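PDB 6HU8: transcriptional regulator ComR from Streptococcus vestibularis F0396, which probably binds DNA through a Cro/C1-type helix-turn-helix domain and, as a competence regulator of the RNPP family, controls transcription in response to a signalling peptide. Local coordinates for residues F88-D93 against K98-L103; E31-Q36 against F149-R154; D189-Q194 against N208-I213. All blocks are in the same frame, centred on the assembly; numbering follows the deposited sequence.

Contact 1: F88-D93 against K98-L103; sequences FPTYGD and KQKLDL
The ammonium group of K100 donates to the backbone carbonyl of F88, with NZ 2.7 Å from O. The angle at the oxygen, C=O...NZ, is 162°, so the donor arrives almost in line with the carbonyl rather than at one of its flanks. An extended chain makes this reach possible: CG stands anti to the backbone N (chi1 -161°) and every later torsion is close to trans, carrying NZ from helix 94-111 back to the start of the loop that follows helix 76-87. Both segments belong to the ComR tetratricopeptide region, and the contact folds this connection back onto the second helix.

Along its course the lysine also serves as an apolar surface. Its CD lies 3.9 Å from CG2 of T90, whose side chain crosses it at about a right angle, and 4.1 Å from CD1 of F88, which runs past it in the opposite sense. The F88 ring then meets three residues of one helical face. CZ is 3.8 Å from CB of Q99, CD2 is 4.0 Å from CD1 of L103, and K100 completes the set. The amide of Q99 stands steeply to the ring, the two planes 77° apart, with its OE1 in the ring plane at the edge; its NE2 is held by the carbonyl of E95.

Beyond T90 the chain reverses in a type I' turn from T90 to D93, closed by D93 N to T90 O at 2.8 Å. D93 is the N-cap of helix 94-111, its OD1 accepting from the backbone N of R96, while the guanidinium of R96 bonds to the carbonyl of P89.

K100 is buried, with L130 of helix 117-131 against it, and the F88 carbonyl, met end-on, probably offsets part of its charge; loop and helix are thus coupled through a polar bond flanked by the T90 methyl and the F88 ring.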
loop_
_atom_site.group_PDB
_atom_site.type_symbol
_atom_site.label_atom_id
_atom_site.label_comp_id
_atom_site.label_asym_id
_atom_site.label_seq_id
_atom_site.Cartn_x
_atom_site.Cartn_y
_atom_site.Cartn_z
ATOM N N PHE A 88 6.610 2.377 -11.458
ATOM C CA PHE A 88 6.376 3.573 -12.267
ATOM C C PHE A 88 6.068 4.813 -11.401
ATOM O O PHE A 88 5.008 4.885 -10.772
ATOM C CB PHE A 88 5.218 3.277 -13.233
ATOM C CG PHE A 88 5.088 4.248 -14.370
ATOM C CD1 PHE A 88 4.526 5.500 -14.176
ATOM C CD2 PHE A 88 5.491 3.891 -15.647
ATOM C CE1 PHE A 88 4.397 6.389 -15.228
ATOM C CE2 PHE A 88 5.360 4.774 -16.704
ATOM C CZ PHE A 88 4.814 6.028 -16.491
ATOM N N PRO A 89 6.994 5.794 -11.353
ATOM C CA PRO A 89 6.702 7.008 -10.576
ATOM C C PRO A 89 5.937 8.045 -11.400
ATOM O O PRO A 89 6.014 8.028 -12.629
ATOM C CB PRO A 89 8.093 7.524 -10.205
ATOM C CG PRO A 89 8.927 7.149 -11.400
ATOM C CD PRO A 89 8.349 5.833 -11.934
ATOM N N THR A 90 5.195 8.927 -10.737
ATOM C CA THR A 90 4.462 9.963 -11.456
ATOM C C THR A 90 4.937 11.358 -11.072
ATOM O O THR A 90 4.845 12.289 -11.874
ATOM C CB THR A 90 2.953 9.877 -11.197
ATOM O OG1 THR A 90 2.716 9.855 -9.783
ATOM C CG2 THR A 90 2.369 8.619 -11.832
ATOM N N TYR A 91 5.420 11.496 -9.835
ATOM C CA TYR A 91 5.875 12.780 -9.286
ATOM C C TYR A 91 4.758 13.821 -9.225
ATOM O O TYR A 91 5.018 15.004 -8.998
ATOM C CB TYR A 91 7.046 13.350 -10.100
ATOM C CG TYR A 91 8.192 12.393 -10.286
ATOM C CD1 TYR A 91 9.070 12.119 -9.243
ATOM C CD2 TYR A 91 8.402 11.761 -11.511
ATOM C CE1 TYR A 91 10.124 11.234 -9.414
ATOM C CE2 TYR A 91 9.445 10.880 -11.690
ATOM C CZ TYR A 91 10.305 10.617 -10.643
ATOM O OH TYR A 91 11.347 9.732 -10.827
ATOM N N GLY A 92 3.520 13.384 -9.429
ATOM C CA GLY A 92 2.396 14.300 -9.491
ATOM C C GLY A 92 2.141 14.803 -10.904
ATOM O O GLY A 92 1.126 15.459 -11.168
ATOM N N ASP A 93 3.064 14.503 -11.816
ATOM C CA ASP A 93 2.881 14.878 -13.208
ATOM C C ASP A 93 1.663 14.171 -13.790
ATOM O O ASP A 93 1.585 12.939 -13.800
ATOM C CB ASP A 93 4.117 14.545 -14.031
ATOM C CG ASP A 93 3.927 14.848 -15.502
ATOM O OD1 ASP A 93 3.199 14.091 -16.185
ATOM O OD2 ASP A 93 4.506 15.851 -15.975
ATOM N N LYS A 98 -1.764 9.646 -15.877
ATOM C CA LYS A 98 -2.598 9.013 -16.890
ATOM C C LYS A 98 -1.968 7.719 -17.398
ATOM O O LYS A 98 -2.660 6.722 -17.607
ATOM C CB LYS A 98 -2.845 9.958 -18.065
ATOM C CG LYS A 98 -3.566 9.300 -19.227
ATOM C CD LYS A 98 -2.892 9.632 -20.543
ATOM C CE LYS A 98 -3.499 8.865 -21.709
ATOM N NZ LYS A 98 -2.732 7.628 -22.031
ATOM N N GLN A 99 -0.656 7.750 -17.611
ATOM C CA GLN A 99 0.072 6.570 -18.072
ATOM C C GLN A 99 -0.105 5.415 -17.104
ATOM O O GLN A 99 -0.349 4.291 -17.519
ATOM C CB GLN A 99 1.560 6.873 -18.236
ATOM C CG GLN A 99 1.949 7.364 -19.612
ATOM C CD GLN A 99 3.288 8.080 -19.610
ATOM O OE1 GLN A 99 4.295 7.536 -20.062
ATOM N NE2 GLN A 99 3.304 9.312 -19.102
ATOM N N LYS A 100 0.018 5.719 -15.813
ATOM C CA LYS A 100 -0.083 4.720 -14.758
ATOM C C LYS A 100 -1.500 4.167 -14.652
ATOM O O LYS A 100 -1.685 2.966 -14.478
ATOM C CB LYS A 100 0.360 5.309 -13.411
ATOM C CG LYS A 100 0.712 4.256 -12.366
ATOM C CD LYS A 100 1.669 4.799 -11.308
ATOM C CE LYS A 100 1.917 3.779 -10.200
ATOM N NZ LYS A 100 2.929 4.256 -9.209
ATOM N N LEU A 101 -2.499 5.039 -14.753
ATOM C CA LEU A 101 -3.887 4.583 -14.721
ATOM C C LEU A 101 -4.180 3.683 -15.922
ATOM O O LEU A 101 -4.920 2.706 -15.807
ATOM C CB LEU A 101 -4.851 5.771 -14.682
ATOM C CG LEU A 101 -4.754 6.665 -13.446
ATOM C CD1 LEU A 101 -5.461 7.981 -13.704
ATOM C CD2 LEU A 101 -5.341 5.978 -12.230
ATOM N N ASP A 102 -3.577 3.988 -17.070
ATOM C CA ASP A 102 -3.756 3.137 -18.241
ATOM C C ASP A 102 -3.119 1.771 -18.025
ATOM O O ASP A 102 -3.636 0.762 -18.504
ATOM C CB ASP A 102 -3.187 3.796 -19.495
ATOM C CG ASP A 102 -4.088 4.898 -20.027
ATOM O OD1 ASP A 102 -5.284 4.922 -19.658
ATOM O OD2 ASP A 102 -3.601 5.736 -20.817
ATOM N N LEU A 103 -2.006 1.732 -17.293
ATOM C CA LEU A 103 -1.347 0.455 -17.032
ATOM C C LEU A 103 -2.222 -0.412 -16.141
ATOM O O LEU A 103 -2.373 -1.609 -16.381
ATOM C CB LEU A 103 0.018 0.666 -16.392
ATOM C CG LEU A 103 1.018 1.351 -17.327
ATOM C CD1 LEU A 103 2.311 1.671 -16.594
ATOM C CD2 LEU A 103 1.282 0.489 -18.563
#

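Contact 2: E31-Q36 against F149-R154; sequences ELTVRQ and FEQVKR
The segments come closest at E31 and Q151, whose CA atoms are 6.8 Å apart, where the approach to helix 34-41 faces the C-terminal part of helix 139-152. Across this gap Q36 and Q151 reach from opposite directions and join their amides through two hydrogen bonds. Q36 NE2 donates to Q151 OE1 at 3.1 Å with a nearly straight N-H...O angle of 169°; Q151 NE2 returns a bond to Q36 OE1, also 3.1 Å long but more bent, at 147°. The pair is not flat, since the amide planes are 55° apart: Q151 OE1 lies in the amide plane of Q36, whereas the Q36 donor stands above the carbonyl plane of Q151.

Q36 OE1 is gripped twice. Besides Q151 NE2 it accepts from the backbone N of T33 at 2.9 Å, and both donors come from the same face of the Q36 amide. The T33 bond belongs to a capping box at the start of helix 34-41, in which T33 OG1 in turn accepts from Q36 N at 3.2 Å. This helix lies in the Cro/C1-type helix-turn-helix region, and its capping residue thus shares an acceptor with a glutamine from the ComR tetratricopeptide region, a direct polar link between the two parts of the protein.

Q151 also has partners beyond Q36, as its NE2 donates to the carbonyl of G29 and its OE1 accepts from K51, which likewise bonds to E31 O. These bonds fix which end of the amide is oxygen. The T33 methyl CG2 packs against the amide of Q151, 3.4 Å from NE2, while T33 OG1 also bonds to D147. Further along the same interface R35 forms salt bridges with E146 and D147, and R154 pairs with D28.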
loop_
_atom_site.group_PDB
_atom_site.type_symbol
_atom_site.label_atom_id
_atom_site.label_comp_id
_atom_site.label_asym_id
_atom_site.label_seq_id
_atom_site.Cartn_x
_atom_site.Cartn_y
_atom_site.Cartn_z
ATOM N N GLU A 31 -6.068 -14.730 9.470
ATOM C CA GLU A 31 -5.667 -15.268 8.167
ATOM C C GLU A 31 -6.822 -15.294 7.184
ATOM O O GLU A 31 -6.631 -15.167 5.970
ATOM C CB GLU A 31 -5.072 -16.669 8.338
ATOM C CG GLU A 31 -3.714 -16.592 9.039
ATOM C CD GLU A 31 -3.070 -17.940 9.293
ATOM O OE1 GLU A 31 -3.518 -18.649 10.220
ATOM O OE2 GLU A 31 -2.110 -18.284 8.572
ATOM N N LEU A 32 -8.023 -15.461 7.723
ATOM C CA LEU A 32 -9.245 -15.462 6.933
ATOM C C LEU A 32 -10.388 -14.904 7.772
ATOM O O LEU A 32 -10.580 -15.326 8.916
ATOM C CB LEU A 32 -9.593 -16.873 6.471
ATOM C CG LEU A 32 -10.775 -16.945 5.512
ATOM C CD1 LEU A 32 -10.336 -16.394 4.164
ATOM C CD2 LEU A 32 -11.257 -18.378 5.383
ATOM N N THR A 33 -11.136 -13.952 7.232
ATOM C CA THR A 33 -12.276 -13.418 7.976
ATOM C C THR A 33 -13.556 -14.070 7.489
ATOM O O THR A 33 -13.597 -14.681 6.416
ATOM C CB THR A 33 -12.409 -11.890 7.839
ATOM O OG1 THR A 33 -12.780 -11.557 6.493
ATOM C CG2 THR A 33 -11.083 -11.192 8.192
ATOM N N VAL A 34 -14.616 -13.922 8.269
ATOM C CA VAL A 34 -15.877 -14.510 7.891
ATOM C C VAL A 34 -16.359 -13.955 6.548
ATOM O O VAL A 34 -16.839 -14.710 5.704
ATOM C CB VAL A 34 -16.932 -14.280 9.011
ATOM C CG1 VAL A 34 -18.324 -14.551 8.504
ATOM C CG2 VAL A 34 -16.584 -15.176 10.212
ATOM N N ARG A 35 -16.223 -12.645 6.333
ATOM C CA ARG A 35 -16.767 -12.074 5.102
ATOM C C ARG A 35 -15.909 -12.474 3.894
ATOM O O ARG A 35 -16.435 -12.664 2.798
ATOM C CB ARG A 35 -16.869 -10.555 5.202
ATOM C CG ARG A 35 -17.964 -10.082 6.154
ATOM C CD ARG A 35 -18.086 -8.562 6.142
ATOM N NE ARG A 35 -16.929 -7.935 6.768
ATOM C CZ ARG A 35 -16.758 -6.622 6.903
ATOM N NH1 ARG A 35 -17.678 -5.766 6.463
ATOM N NH2 ARG A 35 -15.661 -6.164 7.484
ATOM N N GLN A 36 -14.602 -12.605 4.111
ATOM C CA GLN A 36 -13.701 -13.156 3.088
ATOM C C GLN A 36 -14.127 -14.571 2.702
ATOM O O GLN A 36 -14.230 -14.897 1.525
ATOM C CB GLN A 36 -12.253 -13.156 3.592
ATOM C CG GLN A 36 -11.556 -11.788 3.521
ATOM C CD GLN A 36 -10.288 -11.758 4.319
ATOM O OE1 GLN A 36 -9.900 -12.763 4.914
ATOM N NE2 GLN A 36 -9.627 -10.606 4.349
ATOM N N PHE A 149 -7.095 -4.832 6.044
ATOM C CA PHE A 149 -6.390 -3.935 6.958
ATOM C C PHE A 149 -6.384 -4.470 8.390
ATOM O O PHE A 149 -5.369 -4.348 9.071
ATOM C CB PHE A 149 -6.989 -2.527 6.950
ATOM C CG PHE A 149 -6.225 -1.543 7.802
ATOM C CD1 PHE A 149 -4.854 -1.370 7.622
ATOM C CD2 PHE A 149 -6.874 -0.788 8.773
ATOM C CE1 PHE A 149 -4.134 -0.470 8.413
ATOM C CE2 PHE A 149 -6.175 0.118 9.565
ATOM C CZ PHE A 149 -4.802 0.281 9.389
ATOM N N GLU A 150 -7.503 -5.051 8.853
ATOM C CA GLU A 150 -7.524 -5.714 10.170
ATOM C C GLU A 150 -6.429 -6.774 10.254
ATOM O O GLU A 150 -5.825 -6.974 11.296
ATOM C CB GLU A 150 -8.863 -6.390 10.453
ATOM C CG GLU A 150 -9.912 -5.526 11.073
ATOM C CD GLU A 150 -9.460 -4.900 12.382
ATOM O OE1 GLU A 150 -8.906 -5.608 13.256
ATOM O OE2 GLU A 150 -9.643 -3.676 12.518
ATOM N N GLN A 151 -6.203 -7.475 9.149
ATOM C CA GLN A 151 -5.205 -8.529 9.136
ATOM C C GLN A 151 -3.799 -7.912 9.136
ATOM O O GLN A 151 -2.878 -8.437 9.764
ATOM C CB GLN A 151 -5.440 -9.455 7.936
ATOM C CG GLN A 151 -6.633 -10.381 8.208
ATOM C CD GLN A 151 -7.165 -11.109 6.985
ATOM O OE1 GLN A 151 -6.883 -10.749 5.851
ATOM N NE2 GLN A 151 -7.960 -12.139 7.226
ATOM N N VAL A 152 -3.640 -6.765 8.488
ATOM C CA VAL A 152 -2.316 -6.139 8.435
ATOM C C VAL A 152 -1.910 -5.653 9.837
ATOM O O VAL A 152 -0.733 -5.724 10.211
ATOM C CB VAL A 152 -2.281 -4.973 7.415
ATOM C CG1 VAL A 152 -1.123 -4.014 7.699
ATOM C CG2 VAL A 152 -2.204 -5.526 6.005
ATOM N N LYS A 153 -2.895 -5.199 10.614
ATOM C CA LYS A 153 -2.655 -4.736 11.983
ATOM C C LYS A 153 -1.919 -5.766 12.846
ATOM O O LYS A 153 -1.216 -5.405 13.786
ATOM C CB LYS A 153 -3.975 -4.374 12.669
ATOM C CG LYS A 153 -4.673 -3.120 12.154
ATOM C CD LYS A 153 -6.043 -2.998 12.827
ATOM C CE LYS A 153 -6.830 -1.796 12.342
ATOM N NZ LYS A 153 -8.172 -1.638 13.014
ATOM N N ARG A 154 -2.079 -7.046 12.527
ATOM C CA ARG A 154 -1.512 -8.112 13.349
ATOM C C ARG A 154 -0.162 -8.601 12.837
ATOM O O ARG A 154 0.453 -9.467 13.459
ATOM C CB ARG A 154 -2.479 -9.309 13.426
ATOM C CG ARG A 154 -3.908 -8.966 13.824
ATOM C CD ARG A 154 -4.151 -9.143 15.330
ATOM N NE ARG A 154 -3.810 -10.494 15.778
ATOM C CZ ARG A 154 -4.671 -11.503 15.904
ATOM N NH1 ARG A 154 -4.225 -12.683 16.315
ATOM N NH2 ARG A 154 -5.969 -11.347 15.631
#

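Contact 3: D189-Q194 against N208-I213; sequences DRVLKQ and NDLMAI
V191, L192, L210 and I213 join two successive helices of the tetratricopeptide region, 181-192 and 200-219, in the alpha-helical solenoid expected of a tetratricopeptide domain; here the two helices meet through aliphatic side chains. The backbones are nearest at V191 and L210, with CA atoms 7.6 Å apart.

All contacts across the pair are apolar. V191 supplies the central group: its CG1, set anti to the backbone N (chi1 165°), meets CD1 of I213 at 3.7 Å, the two side chains reaching for each other tip to tip. The same methyl touches CD2 of L210 at 3.8 Å, but here the side chains slide past one another in opposite directions. L192 approaches at a slant and brings its CD2 to 3.9 Å from the same L210 methyl, which therefore sits against both residues of helix 181-192. F170 and V229 also pack on I213, extending the cluster to helices 160-173 and 226-240.

No hydrogen bond crosses the pair; a local set forms where helix 181-192 ends. R190 O accepts from K193 N and Q194 NE2, from opposite faces of the carbonyl plane. Q194 also bonds through NE2 to K156 O and through OE1 to F158 N. Q194 NE2 lies 2.8 Å from R190 O, with an N-H...O angle of 172°.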
loop_
_atom_site.group_PDB
_atom_site.type_symbol
_atom_site.label_atom_id
_atom_site.label_comp_id
_atom_site.label_asym_id
_atom_site.label_seq_id
_atom_site.Cartn_x
_atom_site.Cartn_y
_atom_site.Cartn_z
ATOM N N ASP A 189 4.999 2.504 13.596
ATOM C CA ASP A 189 6.100 1.824 14.263
ATOM C C ASP A 189 6.524 0.563 13.510
ATOM O O ASP A 189 7.714 0.252 13.410
ATOM C CB ASP A 189 5.722 1.484 15.708
ATOM C CG ASP A 189 6.754 0.595 16.383
ATOM O OD1 ASP A 189 7.848 1.101 16.711
ATOM O OD2 ASP A 189 6.482 -0.617 16.565
ATOM N N ARG A 190 5.550 -0.156 12.966
ATOM C CA ARG A 190 5.858 -1.393 12.264
ATOM C C ARG A 190 6.415 -1.090 10.875
ATOM O O ARG A 190 7.294 -1.800 10.384
ATOM C CB ARG A 190 4.617 -2.288 12.176
ATOM C CG ARG A 190 4.945 -3.717 11.813
ATOM C CD ARG A 190 5.967 -4.293 12.790
ATOM N NE ARG A 190 5.364 -4.610 14.086
ATOM C CZ ARG A 190 6.056 -4.961 15.168
ATOM N NH1 ARG A 190 7.383 -5.040 15.116
ATOM N NH2 ARG A 190 5.418 -5.237 16.305
ATOM N N VAL A 191 5.920 -0.029 10.247
ATOM C CA VAL A 191 6.472 0.403 8.964
ATOM C C VAL A 191 7.947 0.755 9.110
ATOM O O VAL A 191 8.775 0.352 8.291
ATOM C CB VAL A 191 5.717 1.614 8.386
ATOM C CG1 VAL A 191 6.523 2.259 7.251
ATOM C CG2 VAL A 191 4.343 1.186 7.897
ATOM N N LEU A 192 8.263 1.482 10.181
ATOM C CA LEU A 192 9.626 1.912 10.466
ATOM C C LEU A 192 10.603 0.759 10.722
ATOM O O LEU A 192 11.815 0.931 10.567
ATOM C CB LEU A 192 9.629 2.865 11.664
ATOM C CG LEU A 192 9.103 4.265 11.356
ATOM C CD1 LEU A 192 9.038 5.124 12.620
ATOM C CD2 LEU A 192 9.975 4.912 10.279
ATOM N N LYS A 193 10.092 -0.414 11.085
ATOM C CA LYS A 193 10.960 -1.556 11.381
ATOM C C LYS A 193 11.126 -2.530 10.219
ATOM O O LYS A 193 11.814 -3.545 10.354
ATOM C CB LYS A 193 10.435 -2.330 12.587
ATOM C CG LYS A 193 10.490 -1.590 13.915
ATOM C CD LYS A 193 9.855 -2.454 15.007
ATOM C CE LYS A 193 9.815 -1.754 16.357
ATOM N NZ LYS A 193 9.415 -2.732 17.410
ATOM N N GLN A 194 10.505 -2.240 9.080
ATOM C CA GLN A 194 10.598 -3.151 7.941
ATOM C C GLN A 194 12.017 -3.201 7.406
ATOM O O GLN A 194 12.689 -2.167 7.270
ATOM C CB GLN A 194 9.625 -2.742 6.826
ATOM C CG GLN A 194 8.154 -2.843 7.227
ATOM C CD GLN A 194 7.790 -4.219 7.759
ATOM O OE1 GLN A 194 7.871 -5.210 7.037
ATOM N NE2 GLN A 194 7.399 -4.284 9.028
ATOM N N ASN A 208 6.652 5.356 -0.442
ATOM C CA ASN A 208 5.429 6.148 -0.514
ATOM C C ASN A 208 4.627 6.106 0.794
ATOM O O ASN A 208 3.978 7.083 1.169
ATOM C CB ASN A 208 4.573 5.663 -1.688
ATOM C CG ASN A 208 5.109 6.137 -3.021
ATOM O OD1 ASN A 208 5.730 7.198 -3.098
ATOM N ND2 ASN A 208 4.881 5.359 -4.078
ATOM N N ASP A 209 4.670 4.972 1.489
ATOM C CA ASP A 209 4.070 4.906 2.817
ATOM C C ASP A 209 4.815 5.792 3.806
ATOM O O ASP A 209 4.212 6.449 4.637
ATOM C CB ASP A 209 4.060 3.479 3.337
ATOM C CG ASP A 209 2.937 2.664 2.750
ATOM O OD1 ASP A 209 2.194 3.197 1.901
ATOM O OD2 ASP A 209 2.809 1.496 3.144
ATOM N N LEU A 210 6.134 5.773 3.736
ATOM C CA LEU A 210 6.932 6.641 4.601
ATOM C C LEU A 210 6.647 8.116 4.299
ATOM O O LEU A 210 6.544 8.940 5.217
ATOM C CB LEU A 210 8.410 6.313 4.433
ATOM C CG LEU A 210 8.841 5.000 5.084
ATOM C CD1 LEU A 210 10.202 4.584 4.591
ATOM C CD2 LEU A 210 8.849 5.159 6.585
ATOM N N MET A 211 6.513 8.460 3.016
ATOM C CA MET A 211 6.179 9.841 2.676
ATOM C C MET A 211 4.849 10.235 3.297
ATOM O O MET A 211 4.717 11.354 3.809
ATOM C CB MET A 211 6.143 10.063 1.159
ATOM C CG MET A 211 7.547 10.136 0.495
ATOM S SD MET A 211 8.546 11.588 0.897
ATOM C CE MET A 211 7.794 12.816 -0.176
ATOM N N ALA A 212 3.875 9.321 3.244
ATOM C CA ALA A 212 2.535 9.555 3.803
ATOM C C ALA A 212 2.577 9.803 5.309
ATOM O O ALA A 212 1.887 10.679 5.819
ATOM C CB ALA A 212 1.593 8.355 3.494
ATOM N N ILE A 213 3.366 8.996 6.008
ATOM C CA ILE A 213 3.592 9.145 7.442
ATOM C C ILE A 213 4.154 10.530 7.777
ATOM O O ILE A 213 3.699 11.200 8.706
ATOM C CB ILE A 213 4.559 8.043 7.930
ATOM C CG1 ILE A 213 3.862 6.675 7.882
ATOM C CG2 ILE A 213 5.128 8.368 9.301
ATOM C CD1 ILE A 213 4.791 5.482 8.025
#

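How the contacts relate
From the N terminus, the chain first passes E31-Q36, which waits for F149-R154 more than a hundred residues later; contact 2 therefore closes a long loop and ties the helix-turn-helix region to the tetratricopeptide region. Within that loop lies contact 1, a short-range closure of the connection between helices 76-87 and 94-111. Contact 3 follows in series after both, joining helices 181-192 and 200-219, and no two contacts cross. Contacts 1 and 2 lie on opposite sides of the chain's centre, their centres 30 Å apart. Contact 3 comes within about 6 Å of each of the others, nearest atoms, without touching either.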